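Local coordinates for protein 2-CYS peroxiredoxin (Plasmodium yoelii, PDB 2H01) that probably reduces hydrogen peroxide and organic hydroperoxides to water and alcohols as a thiol-specific, thioredoxin-linked peroxidase, at residues Ser8-Ala13 / Phe20-Leu25. Numbering follows the deposited sequence.
Sequences SFKAEA and FGEVSL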
loop_
_atom_site.group_PDB
_atom_site.type_symbol
_atom_site.label_atom_id
_atom_site.label_comp_id
_atom_site.label_asym_id
_atom_site.label_seq_id
_atom_site.Cartn_x
_atom_site.Cartn_y
_atom_site.Cartn_z
ATOM N N SER A 8 -9.835 -5.502 7.770
ATOM C CA SER A 8 -8.648 -5.934 8.492
ATOM C C SER A 8 -8.010 -7.202 7.934
ATOM O O SER A 8 -8.549 -7.842 7.027
ATOM C CB SER A 8 -8.971 -6.114 9.979
ATOM O OG SER A 8 -9.985 -7.080 10.176
ATOM N N PHE A 9 -6.833 -7.534 8.457
ATOM C CA PHE A 9 -6.125 -8.739 8.035
ATOM C C PHE A 9 -4.939 -9.045 8.951
ATOM O O PHE A 9 -4.467 -8.191 9.702
ATOM C CB PHE A 9 -5.663 -8.621 6.564
ATOM C CG PHE A 9 -4.709 -7.474 6.303
ATOM C CD1 PHE A 9 -3.405 -7.508 6.781
ATOM C CD2 PHE A 9 -5.128 -6.353 5.590
ATOM C CE1 PHE A 9 -2.535 -6.444 6.557
ATOM C CE2 PHE A 9 -4.266 -5.283 5.361
ATOM C CZ PHE A 9 -2.969 -5.328 5.845
ATOM N N LYS A 10 -4.534 -10.301 8.918
ATOM C CA LYS A 10 -3.351 -10.775 9.601
ATOM C C LYS A 10 -2.525 -11.604 8.628
ATOM O O LYS A 10 -2.868 -12.727 8.324
ATOM C CB LYS A 10 -3.751 -11.635 10.795
ATOM C CG LYS A 10 -2.743 -11.614 11.915
ATOM C CD LYS A 10 -2.552 -12.955 12.572
ATOM C CE LYS A 10 -3.865 -13.555 13.017
ATOM N NZ LYS A 10 -4.185 -13.288 14.442
ATOM N N ALA A 11 -1.445 -11.038 8.124
ATOM C CA ALA A 11 -0.651 -11.746 7.115
ATOM C C ALA A 11 0.813 -11.994 7.441
ATOM O O ALA A 11 1.413 -11.274 8.236
ATOM C CB ALA A 11 -0.744 -11.007 5.777
ATOM N N GLU A 12 1.374 -13.032 6.823
ATOM C CA GLU A 12 2.785 -13.362 6.990
ATOM C C GLU A 12 3.497 -12.234 6.249
ATOM O O GLU A 12 2.928 -11.647 5.326
ATOM C CB GLU A 12 3.133 -14.709 6.333
ATOM C CG GLU A 12 2.557 -15.953 7.016
ATOM C CD GLU A 12 2.993 -16.096 8.472
ATOM O OE1 GLU A 12 2.546 -15.286 9.309
ATOM O OE2 GLU A 12 3.786 -17.016 8.782
ATOM N N ALA A 13 4.732 -11.936 6.628
ATOM C CA ALA A 13 5.433 -10.839 5.983
ATOM C C ALA A 13 6.943 -10.969 5.948
ATOM O O ALA A 13 7.549 -11.639 6.782
ATOM C CB ALA A 13 5.061 -9.526 6.666
ATOM N N PHE A 20 11.276 -12.780 8.542
ATOM C CA PHE A 20 9.869 -13.111 8.351
ATOM C C PHE A 20 9.153 -12.628 9.578
ATOM O O PHE A 20 9.779 -12.387 10.612
ATOM C CB PHE A 20 9.637 -14.614 8.213
ATOM C CG PHE A 20 10.068 -15.178 6.894
ATOM C CD1 PHE A 20 10.000 -14.406 5.737
ATOM C CD2 PHE A 20 10.516 -16.493 6.802
ATOM C CE1 PHE A 20 10.375 -14.938 4.505
ATOM C CE2 PHE A 20 10.890 -17.033 5.575
ATOM C CZ PHE A 20 10.821 -16.260 4.428
ATOM N N GLY A 21 7.841 -12.482 9.466
ATOM C CA GLY A 21 7.062 -12.032 10.599
ATOM C C GLY A 21 5.602 -11.919 10.235
ATOM O O GLY A 21 5.213 -12.219 9.111
ATOM N N GLU A 22 4.794 -11.483 11.193
ATOM C CA GLU A 22 3.373 -11.324 10.972
ATOM C C GLU A 22 2.995 -9.856 11.064
ATOM O O GLU A 22 3.573 -9.100 11.842
ATOM C CB GLU A 22 2.602 -12.129 12.010
ATOM C CG GLU A 22 1.094 -12.034 11.879
ATOM C CD GLU A 22 0.384 -12.880 12.917
ATOM O OE1 GLU A 22 0.637 -12.667 14.126
ATOM O OE2 GLU A 22 -0.418 -13.757 12.524
ATOM N N VAL A 23 2.075 -9.431 10.210
ATOM C CA VAL A 23 1.546 -8.083 10.261
ATOM C C VAL A 23 0.031 -8.025 10.205
ATOM O O VAL A 23 -0.605 -8.700 9.411
ATOM C CB VAL A 23 2.080 -7.194 9.137
ATOM C CG1 VAL A 23 1.343 -5.864 9.142
ATOM C CG2 VAL A 23 3.542 -6.975 9.279
ATOM N N SER A 24 -0.536 -7.168 11.033
ATOM C CA SER A 24 -1.979 -6.960 11.058
ATOM C C SER A 24 -2.196 -5.488 10.750
ATOM O O SER A 24 -1.402 -4.640 11.138
ATOM C CB SER A 24 -2.564 -7.280 12.442
ATOM O OG SER A 24 -2.432 -8.654 12.783
ATOM N N LEU A 25 -3.268 -5.181 10.045
ATOM C CA LEU A 25 -3.534 -3.800 9.715
ATOM C C LEU A 25 -3.640 -2.992 11.002
ATOM O O LEU A 25 -3.105 -1.886 11.102
ATOM C CB LEU A 25 -4.830 -3.694 8.922
ATOM C CG LEU A 25 -5.091 -2.315 8.334
ATOM C CD1 LEU A 25 -3.867 -1.858 7.577
ATOM C CD2 LEU A 25 -6.290 -2.363 7.422
HETATM O O HOH W 1 6.065 -15.228 9.448
#
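A11 and V23 form the hydrogen-bonded pair at the middle of an antiparallel ladder: A11 N reaches V23 O at 2.8 Å, and V23 N returns to A11 O with a nearly straight N-H...O angle of 170°. Their side chains share the buried face with A13, whose small CB meets V23 CG2 at 4.0 Å. Beta-branched V23 suits a strand, and it also packs on F15 and F28. At the next hydrogen-bonded pair A13 faces G21, which adds no side chain there. Where the ladder runs out, F9 lies against L25: L25 CB rests over one ring face, 4.0 Å from the ring centroid. L25 N also donates to F9 O, a longer bond of 3.3 Å. The opposite face is polar and looser: K10 and E22, exposed, can keep their charges in solvent, whereas small A11 and A13 fit the buried face. K10 and E22 cross obliquely, their relative placement doubtful in the model. One water weakly links E12 OE2 to G21 O, while K76 pairs with the same carboxylate. Strands 10-14 and 20-24, adjacent in the chain and antiparallel, form a beta hairpin, the N-terminal one of this thioredoxin-like fold; strand 10-14 also pairs with strand 98-101.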